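Local coordinates for protein secretin XcpQ (Pseudomonas aeruginosa, PDB 4E9J) that forms the fifteen-subunit outer-membrane channel of the type II secretion system, of which this chain holds the periplasmic N0, N1 and N2 domains, at residues 130-135 against 149-154; 73-78 against 141-146. All blocks are in the same frame, centred on the assembly; numbering follows the deposited sequence.

Both contacts bear on the N1 domain, with centres about 10 Å apart, and they sit on opposite sides of its sheet. Strands 141-145 and 150-155 are antiparallel neighbours there: contact 1 uses the second of them against helix 125-132 of the same domain, whereas contact 2 uses the first against helix 66-79 of N0. Along the chain the segments run 73-78, 130-135, 141-146, 149-154, so the contacts cross. The two strands are joined by backbone bonds such as the probable one from Ile152 N to Ala143 O, and Ile152 CD1 also packs on Ser75 OG. The N1 core and the N0-N1 interface are thus built back to back.

Contact 1 (130-135 against 149-154); sequences PLIRPL and NALIIS
Ile132, on helix 125-132, reaches toward Leu151 and Ile153 on strand 150-155, within the N1 domain, whose β-α-β-β-α order is that of the KH-like fold of secretin ring domains. Here a helix closes down on the sheet it packs against, and the contact is purely apolar.

A single methyl group carries the helix side. Ile132 has CG1 between its backbone N and carbonyl carbon (chi1 59°), and the nearly extended second torsion then carries CD1 out to the strand. Branched and long enough to bridge the gap, isoleucine suits this place. Leu151 and Ile153, two apart on the strand, project on the same side of the sheet. Leu151 comes tip to tip with Ile132; Ile153 slants across it and offers only its terminal CD1.

Ile163 and Ile167 of helix 157-171 and Leu142 of strand 141-145 pack round these three buried residues. Beyond them, Leu131 on the same turn packs on Ile222 and Leu224 of the N2 domain.

Polar bonds set the backbone on both sides. The turn after Ile132 is held by Leu135 N to Ile132 O at 2.9 Å. At the start of the strand, Asn149 and Ala150 both face Val145 in a G1 beta bulge, and the side chain of Asn149 gives ND2 to Val120 O and Ser123 O and receives Val125 N on OD1, tying the bulge to the start of the helix.

The packing is uneven: Ile132 CD1 lies 4.0 Å from Ile153 CD1 but 3.3 Å from Leu151 CD1, closer than methyl groups usually sit.

Contact 2 (73-78 against 141-146); sequences FLSVMS and HLAAVP
His141, on strand 141-145, the first of the N1 hairpin, meets Ser75 and Ser78 on helix 66-79 of N0, making a polar seam between the two periplasmic domains. Helix and strand run nearly antiparallel, at 160°, with their axes 9.2 Å apart, a spacing that small serine side chains allow.

The imidazole of His141 has the most surface buried. Its CG stands anti to the backbone N (chi1 -177°), which swings the ring off the strand and over the helix. Ser75 OG and His141 NE2 are 2.8 Å apart in a hydrogen bond in which either group may be the donor. The hydroxyl does not lie in the ring plane but is displaced from it toward the face that also receives the carbonyl oxygen Ser75 O, 4.0 Å above the ring centre. One serine thus touches the ring through both side chain and backbone, which should limit how far the imidazole can turn.

Ser75 is buried, and its hydroxyl is also packed by carbon: Ala143 CB comes to 3.7 Å of Ser75 OG, alanine being short enough to let the helix approach. Ser78, one turn on at the exposed border, approaches the ring obliquely; its OG lies 3.7 Å from His141 ND1, a contact rather than a bond.

Thr79 OG1 continues the seam, hydrogen-bonded to Ser75 O and to Ser154 OG of the adjacent strand 150-155. That strand pairs with 141-145 through His141 and Ala143, while the other side of helix 66-79 lies on helix 31-42 and strand 91-95 in the N0 core.

Contact 1 (130-135 against 149-154)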
ATOM      1  N   PRO A 130       3.964   6.394   4.864  1.00 32.04           N
ATOM      2  CA  PRO A 130       2.573   6.664   5.304  1.00 30.85           C
ATOM      3  C   PRO A 130       2.299   8.142   5.611  1.00 33.00           C
ATOM      4  O   PRO A 130       1.143   8.573   5.585  1.00 30.71           O
ATOM      5  CB  PRO A 130       2.366   5.753   6.522  1.00 32.49           C
ATOM      6  CG  PRO A 130       3.676   5.038   6.753  1.00 38.08           C
ATOM      7  CD  PRO A 130       4.722   5.603   5.854  1.00 33.92           C
ATOM      8  N   LEU A 131       3.357   8.933   5.868  1.00 28.44           N
ATOM      9  CA  LEU A 131       3.179  10.353   6.163  1.00 27.62           C
ATOM     10  C   LEU A 131       3.070  11.202   4.884  1.00 32.91           C
ATOM     11  O   LEU A 131       2.535  12.306   4.927  1.00 31.60           O
ATOM     12  CB  LEU A 131       4.331  10.833   7.028  1.00 27.47           C
ATOM     13  CG  LEU A 131       4.686   9.938   8.239  1.00 31.30           C
ATOM     14  CD1 LEU A 131       5.808  10.549   9.019  1.00 31.57           C
ATOM     15  CD2 LEU A 131       3.468   9.674   9.126  1.00 33.82           C
ATOM     16  N   ILE A 132       3.570  10.701   3.757  1.00 32.02           N
ATOM     17  CA  ILE A 132       3.499  11.460   2.509  1.00 32.72           C
ATOM     18  C   ILE A 132       2.420  10.925   1.573  1.00 34.37           C
ATOM     19  O   ILE A 132       2.011  11.652   0.678  1.00 32.98           O
ATOM     20  CB  ILE A 132       4.887  11.607   1.818  1.00 36.61           C
ATOM     21  CG1 ILE A 132       5.504  10.253   1.485  1.00 38.35           C
ATOM     22  CG2 ILE A 132       5.842  12.452   2.706  1.00 38.18           C
ATOM     23  CD1 ILE A 132       6.598  10.326   0.492  1.00 54.51           C
ATOM     24  N   ARG A 133       1.950   9.687   1.763  1.00 33.95           N
ATOM     25  CA  ARG A 133       0.880   9.146   0.918  1.00 35.03           C
ATOM     26  C   ARG A 133      -0.377  10.053   0.857  1.00 38.12           C
ATOM     27  O   ARG A 133      -0.855  10.265  -0.262  1.00 37.29           O
ATOM     28  CB  ARG A 133       0.501   7.699   1.272  1.00 36.49           C
ATOM     29  CG  ARG A 133       0.065   6.915   0.038  1.00 50.76           C
ATOM     30  CD  ARG A 133      -0.357   5.500   0.355  1.00 55.98           C
ATOM     31  NE  ARG A 133       0.759   4.604   0.657  1.00 60.11           N
ATOM     32  CZ  ARG A 133       1.573   4.045  -0.239  1.00 76.04           C
ATOM     33  NH1 ARG A 133       1.437   4.312  -1.537  1.00 62.71           N
ATOM     34  NH2 ARG A 133       2.542   3.228   0.157  1.00 67.69           N
ATOM     35  N   PRO A 134      -0.851  10.742   1.929  1.00 35.38           N
ATOM     36  CA  PRO A 134      -2.012  11.645   1.736  1.00 35.12           C
ATOM     37  C   PRO A 134      -1.800  12.749   0.701  1.00 40.45           C
ATOM     38  O   PRO A 134      -2.767  13.376   0.255  1.00 38.91           O
ATOM     39  CB  PRO A 134      -2.247  12.267   3.127  1.00 36.62           C
ATOM     40  CG  PRO A 134      -1.406  11.554   4.062  1.00 40.73           C
ATOM     41  CD  PRO A 134      -0.422  10.704   3.351  1.00 36.61           C
ATOM     42  N   LEU A 135      -0.542  13.001   0.334  1.00 38.45           N
ATOM     43  CA  LEU A 135      -0.218  14.055  -0.591  1.00 39.17           C
ATOM     44  C   LEU A 135      -0.093  13.574  -2.018  1.00 42.04           C
ATOM     45  O   LEU A 135      -0.010  14.421  -2.895  1.00 43.11           O
ATOM     46  CB  LEU A 135       1.089  14.707  -0.166  1.00 40.54           C
ATOM     47  CG  LEU A 135       1.145  15.188   1.289  1.00 47.91           C
ATOM     48  CD1 LEU A 135       2.532  15.648   1.634  1.00 49.07           C
ATOM     49  CD2 LEU A 135       0.149  16.298   1.532  1.00 50.28           C
ATOM     50  N   ASN A 149      17.961   4.577  -0.313  1.00 34.36           N
ATOM     51  CA  ASN A 149      17.187   5.327   0.681  1.00 33.01           C
ATOM     52  C   ASN A 149      16.468   6.508   0.002  1.00 33.75           C
ATOM     53  O   ASN A 149      16.536   7.670   0.434  1.00 32.12           O
ATOM     54  CB  ASN A 149      18.019   5.758   1.895  1.00 33.46           C
ATOM     55  CG  ASN A 149      17.146   5.968   3.103  1.00 44.35           C
ATOM     56  OD1 ASN A 149      16.429   5.058   3.511  1.00 35.51           O
ATOM     57  ND2 ASN A 149      17.172   7.131   3.722  1.00 35.87           N
ATOM     58  N   ALA A 150      15.787   6.170  -1.099  1.00 29.71           N
ATOM     59  CA  ALA A 150      15.098   7.128  -1.921  1.00 29.58           C
ATOM     60  C   ALA A 150      13.651   6.729  -2.140  1.00 31.73           C
ATOM     61  O   ALA A 150      13.274   5.564  -1.981  1.00 31.52           O
ATOM     62  CB  ALA A 150      15.822   7.264  -3.266  1.00 30.70           C
ATOM     63  N   LEU A 151      12.846   7.724  -2.506  1.00 28.33           N
ATOM     64  CA  LEU A 151      11.430   7.580  -2.841  1.00 29.17           C
ATOM     65  C   LEU A 151      11.288   7.904  -4.328  1.00 30.97           C
ATOM     66  O   LEU A 151      11.919   8.839  -4.777  1.00 30.27           O
ATOM     67  CB  LEU A 151      10.600   8.639  -2.082  1.00 29.94           C
ATOM     68  CG  LEU A 151      10.452   8.464  -0.591  1.00 36.84           C
ATOM     69  CD1 LEU A 151       9.861   9.714   0.044  1.00 36.68           C
ATOM     70  CD2 LEU A 151       9.591   7.259  -0.266  1.00 40.61           C
ATOM     71  N   ILE A 152      10.412   7.214  -5.043  1.00 28.05           N
ATOM     72  CA  ILE A 152      10.071   7.550  -6.422  1.00 28.95           C
ATOM     73  C   ILE A 152       8.661   8.100  -6.345  1.00 32.96           C
ATOM     74  O   ILE A 152       7.784   7.376  -5.895  1.00 32.05           O
ATOM     75  CB  ILE A 152      10.108   6.378  -7.402  1.00 32.08           C
ATOM     76  CG1 ILE A 152      11.517   5.846  -7.571  1.00 31.59           C
ATOM     77  CG2 ILE A 152       9.542   6.842  -8.790  1.00 34.47           C
ATOM     78  CD1 ILE A 152      11.570   4.448  -8.091  1.00 34.26           C
ATOM     79  N   ILE A 153       8.445   9.353  -6.775  1.00 29.04           N
ATOM     80  CA  ILE A 153       7.124   9.989  -6.803  1.00 29.60           C
ATOM     81  C   ILE A 153       6.763  10.403  -8.236  1.00 31.37           C
ATOM     82  O   ILE A 153       7.591  11.010  -8.896  1.00 28.91           O
ATOM     83  CB  ILE A 153       7.120  11.253  -5.897  1.00 33.69           C
ATOM     84  CG1 ILE A 153       7.604  10.896  -4.475  1.00 36.19           C
ATOM     85  CG2 ILE A 153       5.717  11.943  -5.903  1.00 34.59           C
ATOM     86  CD1 ILE A 153       6.936  11.678  -3.261  1.00 48.58           C
ATOM     87  N   SER A 154       5.512  10.182  -8.652  1.00 27.72           N
ATOM     88  CA  SER A 154       4.999  10.669  -9.927  1.00 29.53           C
ATOM     89  C   SER A 154       3.875  11.671  -9.692  1.00 35.71           C
ATOM     90  O   SER A 154       2.921  11.345  -9.009  1.00 37.55           O
ATOM     91  CB  SER A 154       4.497   9.548 -10.825  1.00 30.29           C
ATOM     92  OG  SER A 154       5.561   8.686 -11.168  1.00 32.77           O
TER

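Contact 2 (73-78 against 141-146)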
ATOM      1  N   PHE A  73      12.522   2.478 -13.940  1.00 22.76           N
ATOM      2  CA  PHE A  73      11.829   2.083 -15.181  1.00 22.84           C
ATOM      3  C   PHE A  73      10.446   1.504 -14.881  1.00 29.04           C
ATOM      4  O   PHE A  73       9.471   1.916 -15.492  1.00 28.07           O
ATOM      5  CB  PHE A  73      12.676   1.063 -15.961  1.00 24.19           C
ATOM      6  CG  PHE A  73      11.947   0.253 -17.008  1.00 24.73           C
ATOM      7  CD1 PHE A  73      11.488   0.847 -18.176  1.00 27.12           C
ATOM      8  CD2 PHE A  73      11.808  -1.118 -16.872  1.00 29.02           C
ATOM      9  CE1 PHE A  73      10.896   0.082 -19.189  1.00 27.62           C
ATOM     10  CE2 PHE A  73      11.190  -1.878 -17.873  1.00 32.28           C
ATOM     11  CZ  PHE A  73      10.718  -1.267 -19.016  1.00 29.29           C
ATOM     12  N   LEU A  74      10.356   0.575 -13.905  1.00 30.93           N
ATOM     13  CA  LEU A  74       9.063  -0.043 -13.537  1.00 30.31           C
ATOM     14  C   LEU A  74       8.080   0.978 -12.981  1.00 32.16           C
ATOM     15  O   LEU A  74       6.893   0.903 -13.285  1.00 32.74           O
ATOM     16  CB  LEU A  74       9.276  -1.177 -12.538  1.00 30.99           C
ATOM     17  CG  LEU A  74      10.082  -2.384 -13.023  1.00 35.35           C
ATOM     18  CD1 LEU A  74      10.180  -3.433 -11.922  1.00 37.83           C
ATOM     19  CD2 LEU A  74       9.511  -2.962 -14.279  1.00 37.23           C
ATOM     20  N   SER A  75       8.576   1.947 -12.194  1.00 26.63           N
ATOM     21  CA  SER A  75       7.774   3.018 -11.629  1.00 26.72           C
ATOM     22  C   SER A  75       7.239   3.912 -12.730  1.00 31.72           C
ATOM     23  O   SER A  75       6.087   4.323 -12.660  1.00 31.37           O
ATOM     24  CB  SER A  75       8.577   3.853 -10.633  1.00 30.38           C
ATOM     25  OG  SER A  75       8.493   3.295  -9.333  1.00 40.89           O
ATOM     26  N   VAL A  76       8.063   4.220 -13.749  1.00 29.34           N
ATOM     27  CA  VAL A  76       7.616   5.047 -14.877  1.00 28.62           C
ATOM     28  C   VAL A  76       6.554   4.295 -15.686  1.00 30.30           C
ATOM     29  O   VAL A  76       5.531   4.870 -16.036  1.00 30.54           O
ATOM     30  CB  VAL A  76       8.816   5.541 -15.736  1.00 33.29           C
ATOM     31  CG1 VAL A  76       8.359   6.145 -17.066  1.00 32.67           C
ATOM     32  CG2 VAL A  76       9.634   6.565 -14.950  1.00 33.40           C
ATOM     33  N   MET A  77       6.760   3.015 -15.943  1.00 27.09           N
ATOM     34  CA  MET A  77       5.790   2.218 -16.704  1.00 27.81           C
ATOM     35  C   MET A  77       4.455   2.181 -15.946  1.00 37.39           C
ATOM     36  O   MET A  77       3.419   2.527 -16.508  1.00 37.95           O
ATOM     37  CB  MET A  77       6.306   0.780 -16.887  1.00 29.68           C
ATOM     38  CG  MET A  77       7.406   0.574 -17.954  1.00 31.76           C
ATOM     39  SD  MET A  77       7.207   1.373 -19.575  1.00 35.70           S
ATOM     40  CE  MET A  77       8.146   2.779 -19.333  1.00 32.82           C
ATOM     41  N   SER A  78       4.495   1.798 -14.660  1.00 34.90           N
ATOM     42  CA  SER A  78       3.321   1.779 -13.795  1.00 34.73           C
ATOM     43  C   SER A  78       2.644   3.146 -13.703  1.00 38.38           C
ATOM     44  O   SER A  78       1.417   3.193 -13.780  1.00 37.78           O
ATOM     45  CB  SER A  78       3.673   1.267 -12.400  1.00 39.79           C
ATOM     46  OG  SER A  78       2.568   1.360 -11.519  1.00 57.70           O
ATOM     47  N   HIS A 141       2.035   8.190  -8.342  1.00 37.70           N
ATOM     48  CA  HIS A 141       2.750   6.976  -7.991  1.00 35.47           C
ATOM     49  C   HIS A 141       3.674   7.271  -6.850  1.00 37.73           C
ATOM     50  O   HIS A 141       4.254   8.345  -6.788  1.00 36.10           O
ATOM     51  CB  HIS A 141       3.570   6.493  -9.193  1.00 36.27           C
ATOM     52  CG  HIS A 141       4.308   5.214  -8.995  1.00 38.88           C
ATOM     53  ND1 HIS A 141       3.702   3.993  -9.161  1.00 40.38           N
ATOM     54  CD2 HIS A 141       5.598   5.017  -8.661  1.00 40.77           C
ATOM     55  CE1 HIS A 141       4.634   3.086  -8.913  1.00 40.19           C
ATOM     56  NE2 HIS A 141       5.797   3.656  -8.634  1.00 40.50           N
ATOM     57  N   LEU A 142       3.835   6.313  -5.956  1.00 34.78           N
ATOM     58  CA  LEU A 142       4.778   6.446  -4.864  1.00 35.97           C
ATOM     59  C   LEU A 142       5.367   5.075  -4.608  1.00 41.19           C
ATOM     60  O   LEU A 142       4.620   4.134  -4.408  1.00 39.85           O
ATOM     61  CB  LEU A 142       4.115   7.033  -3.607  1.00 36.16           C
ATOM     62  CG  LEU A 142       5.007   7.175  -2.371  1.00 40.57           C
ATOM     63  CD1 LEU A 142       6.154   8.149  -2.620  1.00 42.34           C
ATOM     64  CD2 LEU A 142       4.179   7.661  -1.167  1.00 40.98           C
ATOM     65  N   ALA A 143       6.703   4.957  -4.684  1.00 38.66           N
ATOM     66  CA  ALA A 143       7.421   3.701  -4.445  1.00 37.63           C
ATOM     67  C   ALA A 143       8.707   3.973  -3.676  1.00 40.05           C
ATOM     68  O   ALA A 143       9.291   5.042  -3.824  1.00 37.82           O
ATOM     69  CB  ALA A 143       7.752   3.018  -5.765  1.00 38.17           C
ATOM     70  N   ALA A 144       9.150   2.995  -2.870  1.00 36.60           N
ATOM     71  CA  ALA A 144      10.405   3.069  -2.128  1.00 36.43           C
ATOM     72  C   ALA A 144      11.538   2.415  -2.917  1.00 38.32           C
ATOM     73  O   ALA A 144      11.310   1.433  -3.634  1.00 37.98           O
ATOM     74  CB  ALA A 144      10.265   2.360  -0.787  1.00 37.44           C
ATOM     75  N   VAL A 145      12.755   2.950  -2.770  1.00 34.92           N
ATOM     76  CA  VAL A 145      13.998   2.387  -3.327  1.00 34.36           C
ATOM     77  C   VAL A 145      14.912   2.255  -2.093  1.00 38.43           C
ATOM     78  O   VAL A 145      15.732   3.138  -1.827  1.00 35.47           O
ATOM     79  CB  VAL A 145      14.632   3.256  -4.442  1.00 38.95           C
ATOM     80  CG1 VAL A 145      15.864   2.568  -5.035  1.00 39.47           C
ATOM     81  CG2 VAL A 145      13.623   3.554  -5.538  1.00 39.48           C
ATOM     82  N   PRO A 146      14.684   1.222  -1.256  1.00 37.87           N
ATOM     83  CA  PRO A 146      15.452   1.112   0.003  1.00 38.61           C
ATOM     84  C   PRO A 146      16.976   1.048  -0.108  1.00 40.71           C
ATOM     85  O   PRO A 146      17.632   1.572   0.781  1.00 40.21           O
ATOM     86  CB  PRO A 146      14.883  -0.136   0.686  1.00 40.87           C
ATOM     87  CG  PRO A 146      13.743  -0.573  -0.100  1.00 45.31           C
ATOM     88  CD  PRO A 146      13.689   0.137  -1.391  1.00 40.58           C
TER